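Local coordinates for protein esterase (Sinorhizobium meliloti 1021, PDB 4TX1) that is an SGNH-family carbohydrate acetylesterase, which probably hydrolyses ester bonds to release acetyl groups and may also have arylesterase activity, at residues E58-R63 with C74-A79; I143-P148 with M170-Y175; S191-T196 with T208-R213. One frame throughout, in Å; residues are numbered along the deposited sequence.

Contact 1: E58-R63 with C74-A79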
loop_
_atom_site.group_PDB
_atom_site.type_symbol
_atom_site.label_atom_id
_atom_site.label_comp_id
_atom_site.label_asym_id
_atom_site.label_seq_id
_atom_site.Cartn_x
_atom_site.Cartn_y
_atom_site.Cartn_z
ATOM N N GLU A 58 15.943 -17.812 4.030
ATOM C CA GLU A 58 14.924 -16.927 3.430
ATOM C C GLU A 58 15.627 -16.094 2.368
ATOM O O GLU A 58 15.918 -14.908 2.572
ATOM C CB GLU A 58 14.304 -16.032 4.533
ATOM C CG GLU A 58 13.335 -16.728 5.445
ATOM C CD GLU A 58 11.948 -16.972 4.931
ATOM O OE1 GLU A 58 11.492 -16.290 3.974
ATOM O OE2 GLU A 58 11.245 -17.765 5.579
ATOM N N GLY A 59 15.932 -16.713 1.261
ATOM C CA GLY A 59 16.503 -16.058 0.114
ATOM C C GLY A 59 15.475 -15.875 -0.977
ATOM O O GLY A 59 14.864 -16.828 -1.488
ATOM N N LEU A 60 15.310 -14.646 -1.365
ATOM C CA LEU A 60 14.363 -14.214 -2.414
ATOM C C LEU A 60 15.051 -13.594 -3.599
ATOM O O LEU A 60 15.748 -12.599 -3.497
ATOM C CB LEU A 60 13.333 -13.180 -1.833
ATOM C CG LEU A 60 12.314 -12.628 -2.852
ATOM C CD1 LEU A 60 11.334 -13.749 -3.226
ATOM C CD2 LEU A 60 11.502 -11.445 -2.244
ATOM N N ASN A 61 14.834 -14.168 -4.773
ATOM C CA ASN A 61 15.456 -13.665 -5.967
ATOM C C ASN A 61 15.073 -12.178 -6.258
ATOM O O ASN A 61 13.879 -11.859 -6.246
ATOM C CB ASN A 61 15.151 -14.488 -7.176
ATOM C CG ASN A 61 15.813 -15.876 -7.147
ATOM O OD1 ASN A 61 16.422 -16.266 -6.143
ATOM N ND2 ASN A 61 15.528 -16.689 -8.161
ATOM N N GLY A 62 16.070 -11.336 -6.414
ATOM C CA GLY A 62 15.936 -9.915 -6.682
ATOM C C GLY A 62 15.758 -9.025 -5.436
ATOM O O GLY A 62 15.511 -7.853 -5.553
ATOM N N ARG A 63 15.812 -9.597 -4.262
ATOM C CA ARG A 63 15.555 -8.827 -3.079
ATOM C C ARG A 63 16.600 -7.718 -2.922
ATOM O O ARG A 63 17.740 -7.993 -3.039
ATOM C CB ARG A 63 15.594 -9.712 -1.846
ATOM C CG ARG A 63 15.503 -8.978 -0.524
ATOM C CD ARG A 63 15.341 -9.899 0.666
ATOM N NE ARG A 63 13.991 -10.353 0.865
ATOM C CZ ARG A 63 13.653 -11.526 1.377
ATOM N NH1 ARG A 63 14.553 -12.456 1.640
ATOM N NH2 ARG A 63 12.403 -11.797 1.549
ATOM N N CYS A 74 6.358 -11.009 -6.345
ATOM C CA CYS A 74 6.828 -11.028 -4.960
ATOM C C CYS A 74 7.133 -9.579 -4.581
ATOM O O CYS A 74 7.249 -8.710 -5.485
ATOM C CB CYS A 74 8.085 -11.853 -4.800
ATOM S SG CYS A 74 9.458 -11.426 -5.849
ATOM N N ASP A 75 7.308 -9.356 -3.285
ATOM C CA ASP A 75 7.772 -8.043 -2.761
ATOM C C ASP A 75 9.241 -8.197 -2.531
ATOM O O ASP A 75 9.672 -8.892 -1.605
ATOM C CB ASP A 75 7.027 -7.631 -1.521
ATOM C CG ASP A 75 7.395 -6.304 -1.002
ATOM O OD1 ASP A 75 8.348 -5.650 -1.519
ATOM O OD2 ASP A 75 6.586 -5.844 -0.107
ATOM N N ARG A 76 10.018 -7.485 -3.367
ATOM C CA ARG A 76 11.504 -7.539 -3.330
ATOM C C ARG A 76 12.084 -6.519 -2.352
ATOM O O ARG A 76 13.286 -6.417 -2.216
ATOM C CB ARG A 76 12.029 -7.317 -4.738
ATOM C CG ARG A 76 11.920 -8.583 -5.590
ATOM C CD ARG A 76 12.354 -8.297 -7.011
ATOM N NE ARG A 76 12.607 -9.545 -7.711
ATOM C CZ ARG A 76 12.991 -9.618 -8.986
ATOM N NH1 ARG A 76 13.040 -8.540 -9.761
ATOM N NH2 ARG A 76 13.237 -10.793 -9.558
ATOM N N ASN A 77 11.249 -5.712 -1.701
ATOM C CA ASN A 77 11.826 -4.739 -0.767
ATOM C C ASN A 77 12.162 -5.435 0.562
ATOM O O ASN A 77 11.326 -5.938 1.268
ATOM C CB ASN A 77 10.774 -3.607 -0.520
ATOM C CG ASN A 77 11.284 -2.459 0.310
ATOM O OD1 ASN A 77 10.951 -1.232 -0.043
ATOM N ND2 ASN A 77 11.951 -2.723 1.387
ATOM N N GLY A 78 13.473 -5.519 0.844
ATOM C CA GLY A 78 13.866 -6.324 1.984
ATOM C C GLY A 78 13.322 -5.780 3.278
ATOM O O GLY A 78 12.929 -6.531 4.135
ATOM N N ALA A 79 13.258 -4.471 3.395
ATOM C CA ALA A 79 12.824 -3.857 4.630
ATOM C C ALA A 79 11.330 -4.008 4.850
ATOM O O ALA A 79 10.888 -4.199 5.976
ATOM C CB ALA A 79 13.210 -2.397 4.625
HETATM O O HOH W 1 11.674 -8.718 0.260
#
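Leu-60 to Arg-63, the turn that leaves strand 53-59, packs against Cys-74 to Gly-78 in a buried contact between a turn and the loop running into helix 78-89. Arg-76 makes the direct polar link: its chain, extended from CG to NE, passes close to Gly-62 O. NE gives a weak, bent hydrogen bond to Asn-61 O (3.0 Å, 134°), while NH1 is salt-bridged to Asp-69. Gly-62 CA lies 3.4 Å above one face of the Arg-76 guanidinium, offset toward the rim; a CB there would run into Arg-76 NE. The turn is type II, with Gly-62 at its positive-phi position (85°). By sequence Gly-62 matches the block II glycine of SGNH hydrolases, which usually lends its N-H to the oxyanion hole, and Asn-61 touches Ser-22, the probable nucleophile. Leu-60 holds CG anti to its backbone N (chi1 178°), on the side of Cys-74 and Asp-75. CD1 makes the apolar pair with Cys-74 SG at 4.0 Å; CD2 makes a close methyl-to-carbonyl approach to Asp-75 O, 3.2 Å away. A bridging water accepts from Arg-63 NE (2.9 Å) and donates to Asp-75 O (2.7 Å). Arg-63 NH1 reaches back to Gly-20 O.

Contact 2: I143-P148 with M170-Y175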
loop_
_atom_site.group_PDB
_atom_site.type_symbol
_atom_site.label_atom_id
_atom_site.label_comp_id
_atom_site.label_asym_id
_atom_site.label_seq_id
_atom_site.Cartn_x
_atom_site.Cartn_y
_atom_site.Cartn_z
ATOM N N ILE A 143 26.348 -9.131 9.500
ATOM C CA ILE A 143 26.274 -8.459 8.210
ATOM C C ILE A 143 27.299 -9.129 7.286
ATOM O O ILE A 143 28.494 -9.092 7.543
ATOM C CB ILE A 143 26.524 -6.974 8.270
ATOM C CG1 ILE A 143 25.439 -6.347 9.155
ATOM C CG2 ILE A 143 26.562 -6.342 6.875
ATOM C CD1 ILE A 143 25.662 -4.918 9.581
ATOM N N VAL A 144 26.830 -9.702 6.193
ATOM C CA VAL A 144 27.723 -10.321 5.228
ATOM C C VAL A 144 27.732 -9.518 3.929
ATOM O O VAL A 144 26.659 -9.235 3.277
ATOM C CB VAL A 144 27.351 -11.775 4.986
ATOM C CG1 VAL A 144 28.366 -12.389 4.014
ATOM C CG2 VAL A 144 27.214 -12.586 6.261
ATOM N N SER A 145 28.908 -9.067 3.491
ATOM C CA SER A 145 29.013 -8.377 2.222
ATOM C C SER A 145 29.022 -9.516 1.136
ATOM O O SER A 145 29.742 -10.544 1.279
ATOM C CB SER A 145 30.201 -7.425 2.079
ATOM O OG SER A 145 31.378 -8.219 2.352
ATOM N N PRO A 146 28.175 -9.376 0.094
ATOM C CA PRO A 146 28.089 -10.455 -0.859
ATOM C C PRO A 146 29.404 -10.418 -1.727
ATOM O O PRO A 146 30.057 -9.374 -1.877
ATOM C CB PRO A 146 26.891 -10.076 -1.757
ATOM C CG PRO A 146 26.823 -8.566 -1.626
ATOM C CD PRO A 146 27.197 -8.304 -0.165
ATOM N N PRO A 147 29.737 -11.570 -2.328
ATOM C CA PRO A 147 30.846 -11.533 -3.293
ATOM C C PRO A 147 30.595 -10.547 -4.381
ATOM O O PRO A 147 29.470 -10.434 -4.924
ATOM C CB PRO A 147 30.910 -12.974 -3.791
ATOM C CG PRO A 147 30.323 -13.781 -2.746
ATOM C CD PRO A 147 29.240 -12.934 -2.142
ATOM N N PRO A 148 31.571 -9.690 -4.673
ATOM C CA PRO A 148 31.318 -8.644 -5.604
ATOM C C PRO A 148 31.110 -9.041 -7.074
ATOM O O PRO A 148 31.519 -10.117 -7.494
ATOM C CB PRO A 148 32.515 -7.730 -5.503
ATOM C CG PRO A 148 33.513 -8.507 -4.774
ATOM C CD PRO A 148 32.885 -9.589 -4.019
ATOM N N MET A 170 32.880 -1.784 -3.242
ATOM C CA MET A 170 32.854 -0.908 -2.045
ATOM C C MET A 170 32.005 -1.445 -0.917
ATOM O O MET A 170 32.015 -0.893 0.196
ATOM C CB MET A 170 32.389 0.470 -2.423
ATOM C CG MET A 170 33.287 1.174 -3.423
ATOM S SD MET A 170 32.457 2.647 -4.027
ATOM C CE MET A 170 33.190 2.974 -5.632
ATOM N N LEU A 171 31.204 -2.497 -1.175
ATOM C CA LEU A 171 30.337 -3.002 -0.100
ATOM C C LEU A 171 31.060 -3.574 1.111
ATOM O O LEU A 171 30.630 -3.329 2.227
ATOM C CB LEU A 171 29.339 -4.091 -0.612
ATOM C CG LEU A 171 28.423 -3.630 -1.725
ATOM C CD1 LEU A 171 27.821 -4.851 -2.420
ATOM C CD2 LEU A 171 27.368 -2.632 -1.173
ATOM N N ALA A 172 32.157 -4.336 0.940
ATOM C CA ALA A 172 32.845 -4.909 2.094
ATOM C C ALA A 172 33.334 -3.826 3.112
ATOM O O ALA A 172 33.086 -3.952 4.277
ATOM C CB ALA A 172 33.958 -5.842 1.656
ATOM N N PRO A 173 34.015 -2.767 2.663
ATOM C CA PRO A 173 34.528 -1.806 3.671
ATOM C C PRO A 173 33.384 -0.993 4.342
ATOM O O PRO A 173 33.417 -0.768 5.573
ATOM C CB PRO A 173 35.483 -0.916 2.879
ATOM C CG PRO A 173 35.273 -1.188 1.426
ATOM C CD PRO A 173 34.629 -2.566 1.333
ATOM N N LEU A 174 32.370 -0.603 3.549
ATOM C CA LEU A 174 31.204 0.100 4.066
ATOM C C LEU A 174 30.432 -0.780 5.038
ATOM O O LEU A 174 30.009 -0.285 6.088
ATOM C CB LEU A 174 30.316 0.572 2.935
ATOM C CG LEU A 174 30.795 1.690 2.025
ATOM C CD1 LEU A 174 29.728 1.988 0.966
ATOM C CD2 LEU A 174 31.166 2.905 2.873
ATOM N N TYR A 175 30.207 -2.073 4.706
ATOM C CA TYR A 175 29.470 -2.946 5.599
ATOM C C TYR A 175 30.258 -3.191 6.894
ATOM O O TYR A 175 29.718 -3.291 7.964
ATOM C CB TYR A 175 29.144 -4.305 4.967
ATOM C CG TYR A 175 27.988 -4.287 3.974
ATOM C CD1 TYR A 175 27.532 -3.134 3.392
ATOM C CD2 TYR A 175 27.433 -5.469 3.534
ATOM C CE1 TYR A 175 26.464 -3.158 2.437
ATOM C CE2 TYR A 175 26.385 -5.522 2.632
ATOM C CZ TYR A 175 25.886 -4.369 2.075
ATOM O OH TYR A 175 24.891 -4.301 1.085
#
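Tyr-175 and Leu-171 on helix 171-182 pack against Ile-143, Ser-145 and Pro-146 at the end of strand 140-145, a buried strand-to-helix contact. The helix belongs to the beta-alpha-beta crossover that joins this strand to its parallel neighbour 185-188 in the three-layered alpha/beta fold of SGNH hydrolases. Accordingly, the axes of 143-145 and 171-175 approach to 8.0 Å at 160°, close to antiparallel.

The apolar contacts centre on the Tyr-175 ring. Ile-143 CG2, anti to its own backbone N, approaches Tyr-175 CD2 to 3.6 Å, the two side chains crossing at about a right angle. Farther along the chain, Ser-145 CA also lies 3.6 Å from Tyr-175 CD2, and Pro-146 CD approaches Tyr-175 CE2. Pro-146 CG meets Leu-171 CD1 at 3.9 Å, again with crossed side chains. Within the helix, Leu-171 CB sits over the centre of one face of the tyrosine ring.

No hydrogen bond joins the two segments. Val-144 O lies at the edge of the Tyr-175 ring, in its plane, as a neighbouring carbonyl only, and the polar ends turn elsewhere. Tyr-175 OH bonds to Leu-99 O, tying the helix to the loop after strand 94-98. An alanine in place of Tyr-175 would probably open a gap beside Ile-143 CG2 and Ser-145 CA and leave Leu-99 O without its hydroxyl partner. Ser-145 OG bonds to Asp-188 OD1 on the neighbouring strand. With OG held between the backbone N and the carbonyl carbon (chi1 56°), that same oxygen rests 3.6 Å from Ala-172 CB.

Contact 3: S191-T196 with T208-R213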
loop_
_atom_site.group_PDB
_atom_site.type_symbol
_atom_site.label_atom_id
_atom_site.label_comp_id
_atom_site.label_asym_id
_atom_site.label_seq_id
_atom_site.Cartn_x
_atom_site.Cartn_y
_atom_site.Cartn_z
ATOM N N SER A 191 35.672 -12.725 0.425
ATOM C CA SER A 191 36.933 -13.298 0.953
ATOM C C SER A 191 37.053 -14.803 0.749
ATOM O O SER A 191 38.184 -15.343 0.725
ATOM C CB SER A 191 37.080 -12.990 2.447
ATOM O OG SER A 191 36.352 -13.824 3.307
ATOM N N VAL A 192 35.948 -15.474 0.506
ATOM C CA VAL A 192 35.934 -16.925 0.344
ATOM C C VAL A 192 35.316 -17.414 -0.970
ATOM O O VAL A 192 35.353 -18.620 -1.274
ATOM C CB VAL A 192 35.306 -17.631 1.520
ATOM C CG1 VAL A 192 36.099 -17.422 2.857
ATOM C CG2 VAL A 192 33.827 -17.163 1.709
ATOM N N ALA A 193 34.679 -16.517 -1.720
ATOM C CA ALA A 193 33.837 -16.863 -2.878
ATOM C C ALA A 193 33.881 -15.778 -3.904
ATOM O O ALA A 193 34.193 -14.604 -3.626
ATOM C CB ALA A 193 32.359 -17.173 -2.464
ATOM N N ARG A 194 33.658 -16.152 -5.158
ATOM C CA ARG A 194 33.542 -15.235 -6.211
ATOM C C ARG A 194 32.345 -15.553 -7.118
ATOM O O ARG A 194 31.873 -16.689 -7.204
ATOM C CB ARG A 194 34.793 -15.170 -7.103
ATOM C CG ARG A 194 35.050 -16.485 -7.746
ATOM C CD ARG A 194 36.451 -16.530 -8.354
ATOM N NE ARG A 194 36.718 -15.554 -9.407
ATOM C CZ ARG A 194 37.909 -15.337 -9.988
ATOM N NH1 ARG A 194 38.962 -16.090 -9.702
ATOM N NH2 ARG A 194 38.013 -14.418 -10.926
ATOM N N THR A 195 31.921 -14.507 -7.788
ATOM C CA THR A 195 30.807 -14.519 -8.728
ATOM C C THR A 195 31.257 -15.155 -10.058
ATOM O O THR A 195 32.457 -15.203 -10.395
ATOM C CB THR A 195 30.215 -13.128 -8.983
ATOM O OG1 THR A 195 31.240 -12.171 -9.390
ATOM C CG2 THR A 195 29.488 -12.615 -7.723
ATOM N N THR A 196 30.273 -15.682 -10.774
ATOM C CA THR A 196 30.517 -16.283 -12.057
ATOM C C THR A 196 30.411 -15.300 -13.212
ATOM O O THR A 196 29.467 -14.528 -13.341
ATOM C CB THR A 196 29.663 -17.522 -12.319
ATOM O OG1 THR A 196 29.830 -17.894 -13.711
ATOM C CG2 THR A 196 28.188 -17.216 -12.097
ATOM N N THR A 208 28.978 -21.075 -3.777
ATOM C CA THR A 208 27.880 -20.946 -2.773
ATOM C C THR A 208 28.232 -21.766 -1.508
ATOM O O THR A 208 28.147 -21.294 -0.376
ATOM C CB THR A 208 26.597 -21.447 -3.362
ATOM O OG1 THR A 208 26.321 -20.749 -4.587
ATOM C CG2 THR A 208 25.390 -21.268 -2.325
ATOM N N ARG A 209 28.760 -22.990 -1.698
ATOM C CA ARG A 209 29.216 -23.778 -0.545
ATOM C C ARG A 209 30.321 -23.088 0.273
ATOM O O ARG A 209 30.292 -23.119 1.549
ATOM C CB ARG A 209 29.727 -25.160 -1.026
ATOM C CG ARG A 209 28.679 -26.087 -1.541
ATOM C CD ARG A 209 29.361 -27.418 -2.003
ATOM N NE ARG A 209 29.637 -28.038 -0.776
ATOM C CZ ARG A 209 28.804 -28.809 -0.067
ATOM N NH1 ARG A 209 27.640 -29.241 -0.544
ATOM N NH2 ARG A 209 29.203 -29.198 1.170
ATOM N N ALA A 210 31.190 -22.360 -0.395
ATOM C CA ALA A 210 32.366 -21.696 0.186
ATOM C C ALA A 210 31.913 -20.633 1.126
ATOM O O ALA A 210 32.511 -20.426 2.189
ATOM C CB ALA A 210 33.277 -21.116 -0.867
ATOM N N VAL A 211 30.837 -19.916 0.744
ATOM C CA VAL A 211 30.270 -18.922 1.657
ATOM C C VAL A 211 29.831 -19.599 2.914
ATOM O O VAL A 211 30.120 -19.089 4.002
ATOM C CB VAL A 211 29.078 -18.151 1.020
ATOM C CG1 VAL A 211 28.418 -17.293 2.086
ATOM C CG2 VAL A 211 29.530 -17.395 -0.194
ATOM N N GLY A 212 29.066 -20.681 2.835
ATOM C CA GLY A 212 28.546 -21.348 3.992
ATOM C C GLY A 212 29.671 -21.847 4.900
ATOM O O GLY A 212 29.596 -21.715 6.123
ATOM N N ARG A 213 30.700 -22.448 4.296
ATOM C CA ARG A 213 31.873 -22.951 5.104
ATOM C C ARG A 213 32.615 -21.824 5.735
ATOM O O ARG A 213 32.987 -21.889 6.917
ATOM C CB ARG A 213 32.890 -23.705 4.228
ATOM C CG ARG A 213 32.428 -25.061 3.821
ATOM C CD ARG A 213 33.691 -25.818 3.408
ATOM N NE ARG A 213 34.218 -25.133 2.263
ATOM C CZ ARG A 213 33.839 -25.411 1.028
ATOM N NH1 ARG A 213 32.999 -26.409 0.832
ATOM N NH2 ARG A 213 34.352 -24.729 -0.005
#
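Ala-193 and Ala-210 mark the nearest approach of the two backbones, their CA atoms 5.9 Å apart. The 191-196 segment is irregular, part of the long connection after strand 185-188, and it becomes extended at Ala-193 (phi/psi -149°/153°). The 208-213 segment is regular helix, within the C-terminal helix 205-223.

Two residues from each side do the touching. Ala-210 CB points toward the loop and meets the carbonyl of Val-192, with Val-192 O at 3.3 Å. Val-192 answers with its own side chain: CG2, placed between the backbone N and the carbonyl carbon, rests 3.6 Å from Ala-210 O and 4.0 Å from Val-211 CA. Next along the loop, Ala-193 CB lies against Val-211 CG2 at 3.6 Å, and its distance to Ala-210 CB is 4.4 Å. Val-211 sets CG2 there by holding it anti to its own carbonyl carbon. Farther out, Val-211 also touches Trp-41 of helix 41-49, and Ala-193 has Pro-147 as a second neighbour.

Between the two segments the chain carries His-202, probably the histidine of the catalytic triad, and the contact packs the two ends of that connection together. Just outside the segments, Asn-207 OD1 near the start of the same helix accepts a hydrogen bond from Arg-194 N.

With no hydrogen bond or salt bridge across the segments, this contact rests on van der Waals packing alone, and the two alanines let the loop backbone lie close to the helix.

Contacts 1 and 2 are both buried and reach the same parallel sheet, but at different strands: contact 1 leaves an edge strand, 53-59, whereas contact 2 ends the interior strand 140-145. Their centres are 18 Å apart, on opposite sides of the chain's centre. Contact 3 is only partly buried and joins the C-terminal helix to a loop. Chemistry follows place: contact 1 mixes arginine, backbone carbonyls and water, and a second subunit packs beside it. Contacts 2 and 3 rest on van der Waals packing, with no hydrogen bond across their segments, and are touched by no other chain of the assembly. These two meet directly, Pro-148 O and Thr-195 OG1 being hydrogen-bonded at 2.8 Å and Pro-147 packed on the loop of contact 3.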